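Local coordinates for tRNA (cytosine(38)-C(5))-methyltransferase (Schizosaccharomyces pombe, PDB 6FDF), which methylates cytosine 38 in the anticodon loop of tRNA(Asp), and less strongly of tRNA(Glu), using S-adenosyl-L-methionine as methyl donor, at residues 36-42 against 57-63; 14-18 against 81-85; 238-242 against 252-256. All blocks are in the same frame, centred on the assembly; numbering follows the deposited sequence.

Contact 1 of 3, residues 36-42 against 57-63; sequences IVCAIDI and LAKHMDI. With SAH (S-adenosyl-L-homocysteine), chain E.
The carbonyl oxygen of Ala-39 is gripped twice: Lys-59 N donates a hydrogen bond to Ala-39 O at 2.7 Å, nearly along the C=O axis, and the CA-H of Ala-58 closes on it from beside. The bond belongs to the parallel pairing of strand 34-41 with the edge strand 58-60, the two strands of a beta-alpha-beta unit in the Rossmann-like class I methyltransferase fold. Ala-39 N to Leu-57 O and the longer Asp-41 N to Lys-59 O, at 3.3 Å, extend it in either direction. On the face of the sheet that carries Ile-40, its CG2 packs against Ile-63 CG1 at 3.7 Å, while its CD1 meets the methyl CE of Met-61.

Past the paired residues the strand ends diverge to take S-adenosylhomocysteine between them. The carboxylate of Asp-41, with CG anti to the backbone N (chi1 -159°), accepts both ribose hydroxyls, one on each oxygen: O2' to OD1 at 2.6 Å and O3' to OD2 at 2.6 Å. Asn-43 N also bonds OD1 and Gly-19 N bonds OD2, which fixes the rotation of the group. The adenine is bound by the residues that follow strand 58-60. Asp-62, whose OD2 is held by Ser-64, takes the N6 amino group of the ligand on OD1 at 2.9 Å, and Ile-63 N points straight at the ring nitrogen N1, with an N-H...N angle of 179°.

Contact 2 of 3, residues 14-18 against 81-85; sequences LELYS and MSPSC. With SAH (S-adenosyl-L-homocysteine), chain E.
Strands 11-16 and 78-81, parallel neighbours, part at their C-terminal ends, where the CA-H of Met-81 still points at Leu-16 O (3.5 Å from CA) and the backbone of Tyr-17 takes left-handed helical angles (56/55°) that bring its side chain toward segment 81-85. This is the end of the Rossmann-like methyltransferase sheet where the cofactor binds and the loop with the predicted active-site residue Cys-85 begins.

Tyr-17 carries the contact. Its CG lies beside the backbone N, anti to the carbonyl carbon (chi1 -48°), which carries the ring to Pro-83. Pro-83 CA sits over the centre of one face, 3.4 Å from the ring centroid (CH-pi), the proline standing about perpendicular to the ring; Pro-83 CB reaches CZ on that same face, at 3.6 Å. Met-81 CB approaches the ring edge at CD1, 3.9 Å away, and the ribose O4' of S-adenosylhomocysteine lies in the ring plane, 3.4 Å from CD2. Ala-104, Phe-105 and Ile-108 of helix 103-111 also touch this side chain. Replacing Tyr-17 by an alanine removes ring and hydroxyl, which would probably leave Pro-83 without its aromatic partner and a bound water without its donor. Ser-82 OG turns to Glu-125, whereas Ser-82 N is buried without a partner, 3.7 Å from Leu-16 O. Tyr-17 OH donates to that water at 2.8 Å, and the water in turn donates to Ser-84 O at 2.8 Å.

Contact 3 of 3, residues 238-242 against 252-256; sequences SCCCF and GAGSI
Ser-255 lays its side chain across the backbone of Cys-239 and Cys-240, its OG only 3.3 Å from Cys-240 CB. The same OG, set beside its own backbone N (chi1 -54°), accepts a hydrogen bond from Cys-240 N at 2.8 Å and is also bonded to Asp-230 OD2, so a single hydroxyl ties three parts of the chain together. A water completes the link, accepting from Ser-255 N at 2.7 Å and donating to Cys-240 O at 2.7 Å. It rests 3.1 Å above the plane of the Phe-242 ring, toward the rim. That ring meets Gly-254 obliquely, with CD1 4.2 Å from Gly-254 CA; a beta carbon at Gly-254 would probably clash with Phe-242 CD1, and at backbone angles of 143/154° would also press on the preceding carbonyl. Alongside, the CA-H of Phe-242 points at Ala-253 O. Tyr-246 meets the Phe-242 ring edge-to-face, and Val-286 and Leu-289 of helix 283-289 pack on it too. The arrangement closes a short loop within the connection from strand 231-232 to strand 256-258, and the Cys-Phe-Thr run formed by Cys-241, Phe-242 and Thr-243 is a signature of the Dnmt2 target-recognition domain.

How the contacts relate
Contacts 1 and 2 belong to one sheet and one ligand site. Strands 34-41 and 11-16 are neighbours, joined by Ile-40 N to Glu-15 O, and contact 1 is nested along the chain inside the loop that contact 2 closes. Contact 1, at the sheet edge and partly buried, relies on a backbone ladder and on charged and amide groups that recognise ribose and adenine; contact 2, in the buried middle, relies on aromatic packing and one water. Contact 3 is also buried but made of loops, about 30 Å and 24 Å between centres from contacts 1 and 2. There a serine hydroxyl and a water link the backbones that strand pairing links in contact 1.

Contact 1 of 3, residues 36-42 against 57-63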
loop_
_atom_site.group_PDB
_atom_site.type_symbol
_atom_site.label_atom_id
_atom_site.label_comp_id
_atom_site.label_asym_id
_atom_site.label_seq_id
_atom_site.Cartn_x
_atom_site.Cartn_y
_atom_site.Cartn_z
ATOM N N ILE A 36 12.070 -11.113 8.880
ATOM C CA ILE A 36 11.642 -11.344 7.505
ATOM C C ILE A 36 12.589 -12.375 6.911
ATOM O O ILE A 36 13.740 -12.064 6.581
ATOM C CB ILE A 36 11.633 -10.051 6.664
ATOM C CG1 ILE A 36 10.734 -8.988 7.296
ATOM C CG2 ILE A 36 11.170 -10.343 5.238
ATOM C CD1 ILE A 36 9.333 -9.430 7.484
ATOM N N VAL A 37 12.122 -13.618 6.812
ATOM C CA VAL A 37 12.957 -14.682 6.267
ATOM C C VAL A 37 13.243 -14.426 4.795
ATOM O O VAL A 37 14.368 -14.635 4.313
ATOM C CB VAL A 37 12.276 -16.042 6.495
ATOM C CG1 VAL A 37 13.010 -17.147 5.753
ATOM C CG2 VAL A 37 12.198 -16.347 7.980
ATOM N N CYS A 38 12.235 -13.970 4.059
ATOM C CA CYS A 38 12.378 -13.692 2.641
ATOM C C CYS A 38 11.315 -12.680 2.253
ATOM O O CYS A 38 10.197 -12.714 2.775
ATOM C CB CYS A 38 12.230 -14.958 1.787
ATOM S SG CYS A 38 12.801 -14.771 0.068
ATOM N N ALA A 39 11.678 -11.789 1.342
ATOM C CA ALA A 39 10.746 -10.882 0.686
ATOM C C ALA A 39 10.791 -11.212 -0.797
ATOM O O ALA A 39 11.877 -11.309 -1.372
ATOM C CB ALA A 39 11.125 -9.424 0.944
ATOM N N ILE A 40 9.633 -11.439 -1.407
ATOM C CA ILE A 40 9.585 -11.924 -2.784
ATOM C C ILE A 40 8.880 -10.900 -3.657
ATOM O O ILE A 40 7.736 -10.520 -3.380
ATOM C CB ILE A 40 8.885 -13.287 -2.878
ATOM C CG1 ILE A 40 9.644 -14.322 -2.046
ATOM C CG2 ILE A 40 8.815 -13.735 -4.326
ATOM C CD1 ILE A 40 9.091 -15.722 -2.164
ATOM N N ASP A 41 9.556 -10.474 -4.722
ATOM C CA ASP A 41 8.962 -9.585 -5.709
ATOM C C ASP A 41 9.666 -9.822 -7.035
ATOM O O ASP A 41 10.869 -10.092 -7.078
ATOM C CB ASP A 41 9.062 -8.112 -5.282
ATOM C CG ASP A 41 8.048 -7.222 -5.986
ATOM O OD1 ASP A 41 8.110 -7.113 -7.230
ATOM O OD2 ASP A 41 7.185 -6.637 -5.291
ATOM N N ILE A 42 8.900 -9.708 -8.121
ATOM C CA ILE A 42 9.438 -9.918 -9.462
ATOM C C ILE A 42 10.075 -8.657 -10.031
ATOM O O ILE A 42 10.813 -8.738 -11.025
ATOM C CB ILE A 42 8.308 -10.443 -10.371
ATOM C CG1 ILE A 42 8.869 -11.122 -11.618
ATOM C CG2 ILE A 42 7.341 -9.314 -10.735
ATOM C CD1 ILE A 42 7.801 -11.739 -12.492
ATOM N N LEU A 57 17.266 -9.019 1.800
ATOM C CA LEU A 57 16.222 -9.999 2.058
ATOM C C LEU A 57 15.311 -10.261 0.867
ATOM O O LEU A 57 14.622 -11.289 0.858
ATOM C CB LEU A 57 15.353 -9.558 3.246
ATOM C CG LEU A 57 16.098 -9.317 4.562
ATOM C CD1 LEU A 57 15.152 -8.681 5.585
ATOM C CD2 LEU A 57 16.677 -10.622 5.085
ATOM N N ALA A 58 15.287 -9.375 -0.128
ATOM C CA ALA A 58 14.345 -9.476 -1.237
ATOM C C ALA A 58 14.950 -10.331 -2.340
ATOM O O ALA A 58 16.104 -10.123 -2.733
ATOM C CB ALA A 58 13.986 -8.092 -1.775
ATOM N N LYS A 59 14.170 -11.290 -2.834
ATOM C CA LYS A 59 14.597 -12.182 -3.901
ATOM C C LYS A 59 13.670 -12.094 -5.105
ATOM O O LYS A 59 12.449 -11.956 -4.961
ATOM C CB LYS A 59 14.631 -13.636 -3.406
ATOM C CG LYS A 59 15.874 -14.012 -2.619
ATOM C CD LYS A 59 17.035 -14.361 -3.541
ATOM C CE LYS A 59 18.376 -14.139 -2.859
ATOM N NZ LYS A 59 19.269 -13.266 -3.667
ATOM N N HIS A 60 14.271 -12.150 -6.291
ATOM C CA HIS A 60 13.537 -12.121 -7.549
ATOM C C HIS A 60 12.948 -13.503 -7.802
ATOM O O HIS A 60 13.685 -14.459 -8.069
ATOM C CB HIS A 60 14.454 -11.703 -8.695
ATOM C CG HIS A 60 13.741 -11.520 -9.997
ATOM N ND1 HIS A 60 13.359 -12.581 -10.791
ATOM C CD2 HIS A 60 13.324 -10.402 -10.637
ATOM C CE1 HIS A 60 12.748 -12.123 -11.869
ATOM N NE2 HIS A 60 12.713 -10.805 -11.800
ATOM N N MET A 61 11.625 -13.613 -7.747
ATOM C CA MET A 61 10.983 -14.901 -7.962
ATOM C C MET A 61 9.527 -14.676 -8.343
ATOM O O MET A 61 8.862 -13.805 -7.781
ATOM C CB MET A 61 11.093 -15.772 -6.707
ATOM C CG MET A 61 10.264 -17.032 -6.723
ATOM S SD MET A 61 10.828 -18.218 -5.489
ATOM C CE MET A 61 11.856 -17.194 -4.431
ATOM N N ASP A 62 9.051 -15.465 -9.306
ATOM C CA ASP A 62 7.652 -15.439 -9.722
ATOM C C ASP A 62 6.843 -16.245 -8.712
ATOM O O ASP A 62 7.000 -17.467 -8.615
ATOM C CB ASP A 62 7.519 -16.006 -11.134
ATOM C CG ASP A 62 6.082 -16.038 -11.636
ATOM O OD1 ASP A 62 5.160 -15.586 -10.922
ATOM O OD2 ASP A 62 5.877 -16.531 -12.764
ATOM N N ILE A 63 5.963 -15.567 -7.969
ATOM C CA ILE A 63 5.185 -16.226 -6.924
ATOM C C ILE A 63 4.316 -17.345 -7.482
ATOM O O ILE A 63 3.988 -18.295 -6.762
ATOM C CB ILE A 63 4.377 -15.146 -6.169
ATOM C CG1 ILE A 63 5.327 -14.362 -5.261
ATOM C CG2 ILE A 63 3.214 -15.739 -5.363
ATOM C CD1 ILE A 63 4.754 -13.088 -4.688
HETATM N N SAH E . 2.996 -4.213 -0.882
HETATM C CA SAH E . 4.188 -3.720 -1.538
HETATM C CB SAH E . 3.964 -3.517 -3.039
HETATM C CG SAH E . 2.869 -4.438 -3.573
HETATM S SD SAH E . 2.340 -3.996 -5.201
HETATM C C SAH E . 4.639 -2.451 -0.888
HETATM O O SAH E . 4.022 -2.053 0.124
HETATM O OXT SAH E . 5.622 -1.861 -1.387
HETATM C "C5'" SAH E . 2.368 -5.631 -5.847
HETATM C "C4'" SAH E . 3.819 -6.082 -6.017
HETATM O "O4'" SAH E . 3.795 -7.454 -6.368
HETATM C "C3'" SAH E . 4.570 -5.328 -7.114
HETATM O "O3'" SAH E . 5.810 -4.838 -6.606
HETATM C "C2'" SAH E . 4.870 -6.394 -8.170
HETATM O "O2'" SAH E . 6.182 -6.248 -8.725
HETATM C "C1'" SAH E . 4.764 -7.689 -7.374
HETATM N N9 SAH E . 4.274 -8.848 -8.150
HETATM C C8 SAH E . 3.216 -8.890 -8.985
HETATM N N7 SAH E . 3.075 -10.130 -9.513
HETATM C C5 SAH E . 4.054 -10.912 -9.016
HETATM C C6 SAH E . 4.478 -12.319 -9.159
HETATM N N6 SAH E . 3.804 -13.167 -9.968
HETATM N N1 SAH E . 5.563 -12.714 -8.452
HETATM C C2 SAH E . 6.239 -11.877 -7.644
HETATM N N3 SAH E . 5.908 -10.585 -7.467
HETATM C C4 SAH E . 4.845 -10.054 -8.124
#

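Contact 2 of 3, residues 14-18 against 81-85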
loop_
_atom_site.group_PDB
_atom_site.type_symbol
_atom_site.label_atom_id
_atom_site.label_comp_id
_atom_site.label_asym_id
_atom_site.label_seq_id
_atom_site.Cartn_x
_atom_site.Cartn_y
_atom_site.Cartn_z
ATOM N N LEU A 14 7.131 -14.247 6.141
ATOM C CA LEU A 14 7.320 -14.304 4.694
ATOM C C LEU A 14 6.548 -13.144 4.075
ATOM O O LEU A 14 5.335 -13.033 4.268
ATOM C CB LEU A 14 6.836 -15.640 4.134
ATOM C CG LEU A 14 6.898 -15.828 2.619
ATOM C CD1 LEU A 14 8.347 -15.801 2.135
ATOM C CD2 LEU A 14 6.206 -17.124 2.227
ATOM N N GLU A 15 7.244 -12.294 3.330
ATOM C CA GLU A 15 6.677 -11.042 2.825
ATOM C C GLU A 15 6.527 -11.168 1.306
ATOM O O GLU A 15 7.458 -10.888 0.552
ATOM C CB GLU A 15 7.577 -9.873 3.239
ATOM C CG GLU A 15 7.058 -8.483 2.934
ATOM C CD GLU A 15 8.016 -7.407 3.416
ATOM O OE1 GLU A 15 7.712 -6.209 3.219
ATOM O OE2 GLU A 15 9.075 -7.757 3.992
ATOM N N LEU A 16 5.349 -11.609 0.869
ATOM C CA LEU A 16 5.084 -11.856 -0.545
ATOM C C LEU A 16 4.579 -10.590 -1.227
ATOM O O LEU A 16 3.800 -9.831 -0.640
ATOM C CB LEU A 16 4.047 -12.969 -0.699
ATOM C CG LEU A 16 4.435 -14.320 -0.095
ATOM C CD1 LEU A 16 3.240 -15.252 -0.034
ATOM C CD2 LEU A 16 5.565 -14.936 -0.903
ATOM N N TYR A 17 4.988 -10.393 -2.485
ATOM C CA TYR A 17 4.700 -9.157 -3.222
ATOM C C TYR A 17 5.230 -7.955 -2.436
ATOM O O TYR A 17 4.501 -7.013 -2.114
ATOM C CB TYR A 17 3.194 -8.985 -3.504
ATOM C CG TYR A 17 2.430 -10.172 -4.075
ATOM C CD1 TYR A 17 1.839 -11.116 -3.237
ATOM C CD2 TYR A 17 2.244 -10.312 -5.448
ATOM C CE1 TYR A 17 1.110 -12.180 -3.751
ATOM C CE2 TYR A 17 1.523 -11.381 -5.973
ATOM C CZ TYR A 17 0.952 -12.305 -5.116
ATOM O OH TYR A 17 0.210 -13.345 -5.615
ATOM N N SER A 18 6.528 -8.014 -2.121
ATOM C CA SER A 18 7.091 -7.154 -1.083
ATOM C C SER A 18 7.238 -5.697 -1.513
ATOM O O SER A 18 7.229 -4.808 -0.654
ATOM C CB SER A 18 8.451 -7.688 -0.647
ATOM O OG SER A 18 9.202 -8.144 -1.760
ATOM N N MET A 81 0.785 -10.506 2.272
ATOM C CA MET A 81 0.724 -10.458 0.818
ATOM C C MET A 81 -0.149 -9.299 0.370
ATOM O O MET A 81 -1.168 -8.999 0.998
ATOM C CB MET A 81 0.197 -11.779 0.234
ATOM C CG MET A 81 -1.136 -12.231 0.799
ATOM S SD MET A 81 -1.575 -13.906 0.280
ATOM C CE MET A 81 -0.693 -14.884 1.484
ATOM N N SER A 82 0.270 -8.660 -0.723
ATOM C CA SER A 82 -0.518 -7.639 -1.411
ATOM C C SER A 82 -0.610 -8.100 -2.860
ATOM O O SER A 82 0.106 -7.599 -3.740
ATOM C CB SER A 82 0.110 -6.249 -1.274
ATOM O OG SER A 82 -0.780 -5.242 -1.739
ATOM N N PRO A 83 -1.465 -9.080 -3.142
ATOM C CA PRO A 83 -1.408 -9.753 -4.442
ATOM C C PRO A 83 -1.950 -8.888 -5.568
ATOM O O PRO A 83 -2.624 -7.877 -5.357
ATOM C CB PRO A 83 -2.272 -11.003 -4.238
ATOM C CG PRO A 83 -3.199 -10.638 -3.112
ATOM C CD PRO A 83 -2.381 -9.759 -2.205
ATOM N N SER A 84 -1.628 -9.303 -6.785
ATOM C CA SER A 84 -2.083 -8.644 -8.005
ATOM C C SER A 84 -3.258 -9.467 -8.514
ATOM O O SER A 84 -3.075 -10.553 -9.071
ATOM C CB SER A 84 -0.959 -8.556 -9.034
ATOM O OG SER A 84 -1.447 -8.113 -10.289
ATOM N N CYS A 85 -4.472 -8.955 -8.313
ATOM C CA CYS A 85 -5.662 -9.713 -8.654
ATOM C C CYS A 85 -6.507 -9.091 -9.758
ATOM O O CYS A 85 -7.465 -9.731 -10.206
ATOM C CB CYS A 85 -6.511 -9.937 -7.393
ATOM S SG CYS A 85 -5.696 -11.118 -6.268
HETATM N N SAH E . 2.996 -4.213 -0.882
HETATM C CA SAH E . 4.188 -3.720 -1.538
HETATM C CB SAH E . 3.964 -3.517 -3.039
HETATM C CG SAH E . 2.869 -4.438 -3.573
HETATM S SD SAH E . 2.340 -3.996 -5.201
HETATM C C SAH E . 4.639 -2.451 -0.888
HETATM O O SAH E . 4.022 -2.053 0.124
HETATM O OXT SAH E . 5.622 -1.861 -1.387
HETATM C "C5'" SAH E . 2.368 -5.631 -5.847
HETATM C "C4'" SAH E . 3.819 -6.082 -6.017
HETATM O "O4'" SAH E . 3.795 -7.454 -6.368
HETATM C "C3'" SAH E . 4.570 -5.328 -7.114
HETATM O "O3'" SAH E . 5.810 -4.838 -6.606
HETATM C "C2'" SAH E . 4.870 -6.394 -8.170
HETATM O "O2'" SAH E . 6.182 -6.248 -8.725
HETATM C "C1'" SAH E . 4.764 -7.689 -7.374
HETATM N N9 SAH E . 4.274 -8.848 -8.150
HETATM C C8 SAH E . 3.216 -8.890 -8.985
HETATM N N7 SAH E . 3.075 -10.130 -9.513
HETATM C C5 SAH E . 4.054 -10.912 -9.016
HETATM C C6 SAH E . 4.478 -12.319 -9.159
HETATM N N6 SAH E . 3.804 -13.167 -9.968
HETATM N N1 SAH E . 5.563 -12.714 -8.452
HETATM C C2 SAH E . 6.239 -11.877 -7.644
HETATM N N3 SAH E . 5.908 -10.585 -7.467
HETATM C C4 SAH E . 4.845 -10.054 -8.124
HETATM O O HOH W 1 -1.131 -12.191 -7.828
#

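Contact 3 of 3, residues 238-242 against 252-256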
loop_
_atom_site.group_PDB
_atom_site.type_symbol
_atom_site.label_atom_id
_atom_site.label_comp_id
_atom_site.label_asym_id
_atom_site.label_seq_id
_atom_site.Cartn_x
_atom_site.Cartn_y
_atom_site.Cartn_z
ATOM N N SER A 238 -7.533 16.565 3.453
ATOM C CA SER A 238 -7.425 15.326 2.691
ATOM C C SER A 238 -6.852 15.628 1.314
ATOM O O SER A 238 -6.724 16.786 0.905
ATOM C CB SER A 238 -8.775 14.608 2.563
ATOM O OG SER A 238 -8.587 13.268 2.119
ATOM N N CYS A 239 -6.523 14.556 0.602
ATOM C CA CYS A 239 -6.147 14.621 -0.801
ATOM C C CYS A 239 -6.474 13.270 -1.419
ATOM O O CYS A 239 -6.758 12.295 -0.718
ATOM C CB CYS A 239 -4.664 14.988 -0.987
ATOM S SG CYS A 239 -3.438 13.837 -0.299
ATOM N N CYS A 240 -6.432 13.223 -2.746
ATOM C CA CYS A 240 -6.957 12.067 -3.454
ATOM C C CYS A 240 -5.940 10.930 -3.500
ATOM O O CYS A 240 -4.764 11.071 -3.153
ATOM C CB CYS A 240 -7.400 12.460 -4.860
ATOM S SG CYS A 240 -8.930 13.444 -4.872
ATOM N N CYS A 241 -6.425 9.775 -3.936
ATOM C CA CYS A 241 -5.599 8.579 -3.964
ATOM C C CYS A 241 -4.490 8.714 -5.004
ATOM O O CYS A 241 -4.744 9.104 -6.147
ATOM C CB CYS A 241 -6.482 7.372 -4.256
ATOM S SG CYS A 241 -5.629 5.817 -4.196
ATOM N N PHE A 242 -3.261 8.392 -4.601
ATOM C CA PHE A 242 -2.127 8.378 -5.519
ATOM C C PHE A 242 -2.067 7.056 -6.272
ATOM O O PHE A 242 -2.241 5.984 -5.680
ATOM C CB PHE A 242 -0.811 8.574 -4.764
ATOM C CG PHE A 242 -0.658 9.934 -4.144
ATOM C CD1 PHE A 242 -0.387 11.043 -4.928
ATOM C CD2 PHE A 242 -0.756 10.095 -2.766
ATOM C CE1 PHE A 242 -0.240 12.303 -4.352
ATOM C CE2 PHE A 242 -0.601 11.339 -2.186
ATOM C CZ PHE A 242 -0.347 12.449 -2.980
ATOM N N GLY A 252 -7.905 11.176 -11.634
ATOM C CA GLY A 252 -7.879 9.965 -10.838
ATOM C C GLY A 252 -6.507 9.447 -10.476
ATOM O O GLY A 252 -6.371 8.274 -10.120
ATOM N N ALA A 253 -5.472 10.284 -10.550
ATOM C CA ALA A 253 -4.116 9.834 -10.270
ATOM C C ALA A 253 -3.508 10.481 -9.034
ATOM O O ALA A 253 -2.434 10.049 -8.596
ATOM C CB ALA A 253 -3.201 10.094 -11.477
ATOM N N GLY A 254 -4.158 11.488 -8.464
ATOM C CA GLY A 254 -3.660 12.151 -7.272
ATOM C C GLY A 254 -3.951 13.634 -7.368
ATOM O O GLY A 254 -4.102 14.198 -8.455
ATOM N N SER A 255 -4.058 14.281 -6.205
ATOM C CA SER A 255 -4.264 15.721 -6.157
ATOM C C SER A 255 -2.954 16.461 -6.408
ATOM O O SER A 255 -1.865 15.890 -6.330
ATOM C CB SER A 255 -4.820 16.138 -4.796
ATOM O OG SER A 255 -5.995 15.418 -4.473
ATOM N N ILE A 256 -3.074 17.752 -6.710
ATOM C CA ILE A 256 -1.923 18.634 -6.826
ATOM C C ILE A 256 -2.087 19.760 -5.813
ATOM O O ILE A 256 -3.173 19.992 -5.277
ATOM C CB ILE A 256 -1.737 19.194 -8.252
ATOM C CG1 ILE A 256 -3.020 19.848 -8.762
ATOM C CG2 ILE A 256 -1.303 18.070 -9.209
ATOM C CD1 ILE A 256 -2.850 20.593 -10.071
HETATM O O HOH W 2 -3.331 13.332 -3.748
#